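Local coordinates for protein filamentous hemagglutinin (PDB 1RWR) that is an adhesin of Bordetella pertussis whose secretion domain, a beta-helix, probably directs its export by the two-partner secretion pathway, at residues Phe48-Thr53 with Lys97-Ile102; Val186-Asn191 with Ala214-Gly219. One frame throughout, in Å; residues are numbered along the deposited sequence.

Interaction 1: residues Phe48-Thr53 with Lys97-Ile102; sequences FNNGLT and KGADLI
The Phe48 ring lies over Leu101, whose CD2 methyl sits 4.1 Å from the centroid of the Phe48 ring and 21° off its normal, a CH-pi contact over one face. The methyl is displaced toward the rim, nearest CD2 and CE2 of the ring. With Phe48 CG beside its backbone N and anti to the carbonyl carbon (chi1 -68°), the ring reaches across the interior to strand 99-104. Two residues on, Asn50 grips the segment 97-102 through hydrogen bonds. Asn50 ND2 donates to Lys97 O at 2.8 Å in a fairly straight bond; the acceptor lies close to the amide plane, whereas ND2 stands 31° out of the carbonyl plane of Lys97. A weak backbone bond returns from Lys97 N to Asn50 O at 3.4 Å. Asn50 OD1 accepts from Ala73 N, so both ends of this buried amide are engaged and its rotation is fixed. Ala99 CB packs 4.1 Å from Asn50 ND2. Next to Asn50 in the chain, Asn49 OD1 accepts from Gly51 N, an Asx turn where strand 45-50 ends. Ile76 packs against Phe48, Ala99 and Leu101. Apolar side chains from different faces meeting inside the coil are characteristic of a parallel beta-helix.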
ATOM      1  N   PHE A  48       6.872   5.391  14.213  1.00 11.68           N
ATOM      2  CA  PHE A  48       6.201   6.661  14.058  1.00 12.25           C
ATOM      3  C   PHE A  48       5.685   7.100  15.420  1.00 12.87           C
ATOM      4  O   PHE A  48       4.926   6.385  16.056  1.00 13.13           O
ATOM      5  CB  PHE A  48       5.018   6.565  13.090  1.00 12.49           C
ATOM      6  CG  PHE A  48       5.421   6.329  11.686  1.00 12.42           C
ATOM      7  CD1 PHE A  48       5.781   7.378  10.873  1.00 13.33           C
ATOM      8  CD2 PHE A  48       5.470   5.026  11.194  1.00 13.15           C
ATOM      9  CE1 PHE A  48       6.157   7.130   9.532  1.00 14.79           C
ATOM     10  CE2 PHE A  48       5.851   4.786   9.914  1.00 14.41           C
ATOM     11  CZ  PHE A  48       6.192   5.832   9.076  1.00 13.61           C
ATOM     12  N   ASN A  49       6.099   8.273  15.870  1.00 13.87           N
ATOM     13  CA  ASN A  49       5.784   8.690  17.244  1.00 13.17           C
ATOM     14  C   ASN A  49       4.480   9.449  17.290  1.00 13.68           C
ATOM     15  O   ASN A  49       4.445  10.638  17.067  1.00 14.36           O
ATOM     16  CB  ASN A  49       6.935   9.506  17.867  1.00 12.96           C
ATOM     17  CG  ASN A  49       6.747   9.752  19.367  1.00 13.90           C
ATOM     18  OD1 ASN A  49       5.676   9.477  19.936  1.00 15.02           O
ATOM     19  ND2 ASN A  49       7.781  10.298  20.012  1.00 14.65           N
ATOM     20  N   ASN A  50       3.400   8.734  17.601  1.00 13.41           N
ATOM     21  CA  ASN A  50       2.081   9.348  17.769  1.00 13.62           C
ATOM     22  C   ASN A  50       1.685   9.380  19.252  1.00 14.39           C
ATOM     23  O   ASN A  50       0.496   9.178  19.609  1.00 14.21           O
ATOM     24  CB  ASN A  50       1.055   8.560  16.969  1.00 13.80           C
ATOM     25  CG  ASN A  50      -0.178   9.361  16.575  1.00 12.64           C
ATOM     26  OD1 ASN A  50      -0.174  10.595  16.487  1.00 14.22           O
ATOM     27  ND2 ASN A  50      -1.243   8.624  16.242  1.00 12.42           N
ATOM     28  N   GLY A  51       2.692   9.614  20.096  1.00 15.43           N
ATOM     29  CA  GLY A  51       2.550   9.537  21.537  1.00 15.89           C
ATOM     30  C   GLY A  51       2.516  10.905  22.194  1.00 16.45           C
ATOM     31  O   GLY A  51       3.291  11.767  21.863  1.00 16.16           O
ATOM     32  N   LEU A  52       1.561  11.097  23.095  1.00 16.43           N
ATOM     33  CA  LEU A  52       1.522  12.273  23.977  1.00 17.68           C
ATOM     34  C   LEU A  52       2.205  12.039  25.314  1.00 19.51           C
ATOM     35  O   LEU A  52       2.404  12.995  26.085  1.00 20.94           O
ATOM     36  CB  LEU A  52       0.064  12.683  24.205  1.00 17.36           C
ATOM     37  CG  LEU A  52      -0.739  13.104  22.985  1.00 17.00           C
ATOM     38  CD1 LEU A  52      -2.167  13.469  23.391  1.00 18.46           C
ATOM     39  CD2 LEU A  52      -0.125  14.258  22.215  1.00 17.00           C
ATOM     40  N   THR A  53       2.574  10.792  25.581  1.00 20.62           N
ATOM     41  CA  THR A  53       3.276  10.411  26.788  1.00 21.95           C
ATOM     42  C   THR A  53       4.494   9.580  26.464  1.00 21.78           C
ATOM     43  O   THR A  53       4.564   8.924  25.417  1.00 21.83           O
ATOM     44  CB  THR A  53       2.358   9.604  27.705  1.00 22.23           C
ATOM     45  OG1 THR A  53       1.936   8.401  27.054  1.00 24.40           O
ATOM     46  CG2 THR A  53       1.050  10.380  27.971  1.00 24.53           C
ATOM     47  N   LYS A  97      -1.357   6.370  19.700  1.00 14.90           N
ATOM     48  CA  LYS A  97      -2.659   6.081  19.109  1.00 15.30           C
ATOM     49  C   LYS A  97      -2.445   5.441  17.744  1.00 14.62           C
ATOM     50  O   LYS A  97      -1.655   5.935  16.933  1.00 14.08           O
ATOM     51  CB  LYS A  97      -3.488   7.359  18.955  1.00 16.28           C
ATOM     52  CG  LYS A  97      -4.889   7.184  18.317  1.00 19.97           C
ATOM     53  CD  LYS A  97      -5.470   8.533  17.912  1.00 24.19           C
ATOM     54  CE  LYS A  97      -6.832   8.439  17.141  1.00 26.95           C
ATOM     55  NZ  LYS A  97      -6.657   8.072  15.704  1.00 26.86           N
ATOM     56  N   GLY A  98      -3.157   4.355  17.488  1.00 14.14           N
ATOM     57  CA  GLY A  98      -3.137   3.754  16.169  1.00 14.49           C
ATOM     58  C   GLY A  98      -3.615   4.724  15.102  1.00 14.10           C
ATOM     59  O   GLY A  98      -4.526   5.509  15.300  1.00 14.59           O
ATOM     60  N   ALA A  99      -3.021   4.632  13.927  1.00 12.83           N
ATOM     61  CA  ALA A  99      -3.373   5.528  12.819  1.00 12.88           C
ATOM     62  C   ALA A  99      -3.199   4.835  11.475  1.00 12.49           C
ATOM     63  O   ALA A  99      -2.492   3.834  11.368  1.00 11.82           O
ATOM     64  CB  ALA A  99      -2.498   6.756  12.867  1.00 13.39           C
ATOM     65  N   ASP A 100      -3.877   5.341  10.453  1.00 12.43           N
ATOM     66  CA  ASP A 100      -3.572   4.974   9.077  1.00 12.84           C
ATOM     67  C   ASP A 100      -2.158   5.435   8.708  1.00 12.38           C
ATOM     68  O   ASP A 100      -1.686   6.478   9.164  1.00 12.58           O
ATOM     69  CB  ASP A 100      -4.536   5.660   8.088  1.00 12.42           C
ATOM     70  CG  ASP A 100      -5.965   5.119   8.149  1.00 14.41           C
ATOM     71  OD1 ASP A 100      -6.225   4.031   8.717  1.00 14.49           O
ATOM     72  OD2 ASP A 100      -6.895   5.764   7.632  1.00 14.66           O
ATOM     73  N   LEU A 101      -1.469   4.614   7.930  1.00 11.69           N
ATOM     74  CA  LEU A 101      -0.169   4.952   7.372  1.00 11.37           C
ATOM     75  C   LEU A 101      -0.307   5.054   5.866  1.00 10.92           C
ATOM     76  O   LEU A 101      -0.860   4.165   5.222  1.00 11.51           O
ATOM     77  CB  LEU A 101       0.911   3.895   7.710  1.00 11.55           C
ATOM     78  CG  LEU A 101       1.283   3.750   9.185  1.00 13.10           C
ATOM     79  CD1 LEU A 101       2.275   2.588   9.315  1.00 15.62           C
ATOM     80  CD2 LEU A 101       1.885   5.043   9.740  1.00 14.85           C
ATOM     81  N   ILE A 102       0.229   6.130   5.315  1.00 10.96           N
ATOM     82  CA  ILE A 102       0.310   6.337   3.870  1.00 11.68           C
ATOM     83  C   ILE A 102       1.731   6.730   3.568  1.00 11.54           C
ATOM     84  O   ILE A 102       2.232   7.730   4.114  1.00 10.32           O
ATOM     85  CB  ILE A 102      -0.644   7.479   3.396  1.00 12.15           C
ATOM     86  CG1 ILE A 102      -2.095   7.270   3.833  1.00 15.48           C
ATOM     87  CG2 ILE A 102      -0.578   7.590   1.900  1.00 13.98           C
ATOM     88  CD1 ILE A 102      -2.417   7.745   5.211  1.00 22.20           C
TER

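Interaction 2: residues Val186-Asn191 with Ala214-Gly219; sequences VVAGAN and AYAIDG
A chi1 of -60° sets Ile217 CG1 beside its backbone N, and chi2 of 174° extends the chain so that CD1 reaches Val186. There it meets CG1, which chi1 of 177° holds anti to the Val186 N; Ile217 CD1 and Val186 CG1 are 3.7 Å apart, the two side chains passing at a slant. Further back along the same isoleucine, Ile217 CG1 touches the Ala188 methyl, CB, also at 3.7 Å. One side chain bridges two residues on the same side of strand 183-188, two positions apart, its end on the valine and its middle on the alanine. The Ala188 methyl also meets Ala216, 3.7 Å from the carbonyl O of Ala216 and 4.0 Å from its CB. No hydrogen bond crosses; the contact is purely van der Waals, and all four residues are buried. The nearest CA atoms, of Ala188 and Ala216, lie 6.0 Å apart, and these small residues let the two segments come near where 214-219 turns its corner at Ala216 and Ile217. Val167 and Leu232 pack on Val186, and Leu169 on Ile217. Within the parallel sheet, strand 183-188 runs between 159-164 and 229-234, while strand 215-219 belongs to a different sheet, between 166-169 and 240-243.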
ATOM      1  N   VAL A 186      -4.929  -3.575  -5.074  1.00 10.37           N
ATOM      2  CA  VAL A 186      -3.830  -3.131  -5.917  1.00 11.06           C
ATOM      3  C   VAL A 186      -4.501  -2.342  -7.055  1.00 11.57           C
ATOM      4  O   VAL A 186      -5.379  -2.874  -7.768  1.00 11.30           O
ATOM      5  CB  VAL A 186      -3.020  -4.299  -6.480  1.00 11.26           C
ATOM      6  CG1 VAL A 186      -1.917  -3.780  -7.412  1.00 12.63           C
ATOM      7  CG2 VAL A 186      -2.428  -5.140  -5.395  1.00 13.12           C
ATOM      8  N   VAL A 187      -4.153  -1.064  -7.170  1.00 12.36           N
ATOM      9  CA  VAL A 187      -4.821  -0.138  -8.097  1.00 12.29           C
ATOM     10  C   VAL A 187      -3.736   0.484  -8.958  1.00 12.05           C
ATOM     11  O   VAL A 187      -2.878   1.257  -8.451  1.00 12.87           O
ATOM     12  CB  VAL A 187      -5.584   0.931  -7.331  1.00 12.98           C
ATOM     13  CG1 VAL A 187      -6.172   1.996  -8.277  1.00 15.50           C
ATOM     14  CG2 VAL A 187      -6.669   0.287  -6.450  1.00 15.07           C
ATOM     15  N   ALA A 188      -3.725   0.112 -10.238  1.00 12.01           N
ATOM     16  CA  ALA A 188      -2.724   0.584 -11.176  1.00 11.83           C
ATOM     17  C   ALA A 188      -3.315   1.503 -12.211  1.00 11.97           C
ATOM     18  O   ALA A 188      -4.522   1.425 -12.506  1.00 13.96           O
ATOM     19  CB  ALA A 188      -2.030  -0.591 -11.851  1.00 13.20           C
ATOM     20  N   GLY A 189      -2.486   2.382 -12.741  1.00 12.58           N
ATOM     21  CA  GLY A 189      -2.889   3.304 -13.802  1.00 12.88           C
ATOM     22  C   GLY A 189      -2.891   4.749 -13.332  1.00 13.44           C
ATOM     23  O   GLY A 189      -2.557   5.052 -12.191  1.00 12.75           O
ATOM     24  N   ALA A 190      -3.221   5.634 -14.263  1.00 14.09           N
ATOM     25  CA  ALA A 190      -3.310   7.051 -13.981  1.00 13.90           C
ATOM     26  C   ALA A 190      -4.660   7.302 -13.366  1.00 14.43           C
ATOM     27  O   ALA A 190      -5.694   7.246 -14.038  1.00 15.00           O
ATOM     28  CB  ALA A 190      -3.092   7.869 -15.248  1.00 13.92           C
ATOM     29  N   ASN A 191      -4.631   7.491 -12.062  1.00 14.09           N
ATOM     30  CA  ASN A 191      -5.834   7.624 -11.253  1.00 13.71           C
ATOM     31  C   ASN A 191      -5.697   8.678 -10.195  1.00 13.16           C
ATOM     32  O   ASN A 191      -4.631   8.893  -9.655  1.00 12.68           O
ATOM     33  CB  ASN A 191      -6.145   6.310 -10.506  1.00 12.48           C
ATOM     34  CG  ASN A 191      -6.585   5.178 -11.420  1.00 13.65           C
ATOM     35  OD1 ASN A 191      -7.600   5.265 -12.092  1.00 14.68           O
ATOM     36  ND2 ASN A 191      -5.809   4.095 -11.424  1.00 13.76           N
ATOM     37  N   ALA A 214       1.264  -4.336 -22.510  1.00 20.04           N
ATOM     38  CA  ALA A 214       2.159  -4.530 -21.374  1.00 18.98           C
ATOM     39  C   ALA A 214       1.264  -4.651 -20.149  1.00 17.95           C
ATOM     40  O   ALA A 214       0.050  -4.406 -20.230  1.00 17.39           O
ATOM     41  CB  ALA A 214       3.181  -3.392 -21.255  1.00 20.17           C
ATOM     42  N   TYR A 215       1.855  -5.089 -19.029  1.00 16.55           N
ATOM     43  CA  TYR A 215       1.105  -5.403 -17.846  1.00 15.79           C
ATOM     44  C   TYR A 215       1.235  -4.291 -16.824  1.00 15.03           C
ATOM     45  O   TYR A 215       2.324  -4.031 -16.355  1.00 16.92           O
ATOM     46  CB  TYR A 215       1.612  -6.726 -17.255  1.00 16.03           C
ATOM     47  CG  TYR A 215       1.354  -7.830 -18.216  1.00 17.62           C
ATOM     48  CD1 TYR A 215       0.069  -8.198 -18.512  1.00 20.49           C
ATOM     49  CD2 TYR A 215       2.394  -8.452 -18.875  1.00 20.41           C
ATOM     50  CE1 TYR A 215      -0.202  -9.210 -19.426  1.00 22.80           C
ATOM     51  CE2 TYR A 215       2.146  -9.461 -19.785  1.00 24.37           C
ATOM     52  CZ  TYR A 215       0.845  -9.821 -20.066  1.00 24.94           C
ATOM     53  OH  TYR A 215       0.604 -10.810 -20.976  1.00 27.87           O
ATOM     54  N   ALA A 216       0.128  -3.636 -16.487  1.00 13.47           N
ATOM     55  CA  ALA A 216       0.106  -2.636 -15.435  1.00 12.86           C
ATOM     56  C   ALA A 216       0.258  -3.240 -14.036  1.00 12.19           C
ATOM     57  O   ALA A 216       0.831  -2.611 -13.137  1.00 12.34           O
ATOM     58  CB  ALA A 216      -1.194  -1.864 -15.516  1.00 13.03           C
ATOM     59  N   ILE A 217      -0.262  -4.448 -13.869  1.00 12.49           N
ATOM     60  CA  ILE A 217      -0.036  -5.271 -12.670  1.00 11.92           C
ATOM     61  C   ILE A 217       0.556  -6.549 -13.222  1.00 12.25           C
ATOM     62  O   ILE A 217      -0.035  -7.176 -14.126  1.00 11.45           O
ATOM     63  CB  ILE A 217      -1.339  -5.575 -11.902  1.00 12.73           C
ATOM     64  CG1 ILE A 217      -1.992  -4.267 -11.446  1.00 11.93           C
ATOM     65  CG2 ILE A 217      -1.061  -6.529 -10.743  1.00 13.98           C
ATOM     66  CD1 ILE A 217      -3.347  -4.380 -10.808  1.00 12.41           C
ATOM     67  N   ASP A 218       1.704  -6.932 -12.708  1.00 11.93           N
ATOM     68  CA  ASP A 218       2.352  -8.157 -13.121  1.00 12.71           C
ATOM     69  C   ASP A 218       2.837  -8.912 -11.910  1.00 13.18           C
ATOM     70  O   ASP A 218       3.772  -8.499 -11.271  1.00 13.37           O
ATOM     71  CB  ASP A 218       3.503  -7.809 -14.056  1.00 13.32           C
ATOM     72  CG  ASP A 218       4.022  -8.990 -14.815  1.00 15.93           C
ATOM     73  OD1 ASP A 218       3.500 -10.100 -14.669  1.00 17.71           O
ATOM     74  OD2 ASP A 218       5.018  -8.861 -15.572  1.00 18.94           O
ATOM     75  N   GLY A 219       2.126  -9.989 -11.578  1.00 14.32           N
ATOM     76  CA  GLY A 219       2.484 -10.867 -10.477  1.00 15.06           C
ATOM     77  C   GLY A 219       3.010 -12.195 -10.999  1.00 15.37           C
ATOM     78  O   GLY A 219       2.420 -12.790 -11.870  1.00 16.01           O
TER

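In the fold
Both contacts are buried and join different faces of one beta-helix, and each has a strand of the same ten-stranded parallel sheet: 99-104 in interaction 1, 183-188 in interaction 2. Their other partners differ, strand 45-50 of a mixed sheet in the first and strand 215-219 of the other large parallel sheet in the second. Their centres lie 30 Å apart, on opposite sides of the chain's centre, and nearest atoms stay about 12 Å apart. Interaction 1 mixes a ring-methyl contact with amide and backbone bonds and reaches the surface at Lys97, whereas interaction 2, without a hydrogen bond across it, rests on aliphatic packing, one methyl also against a carbonyl oxygen, and lies nearer the centre.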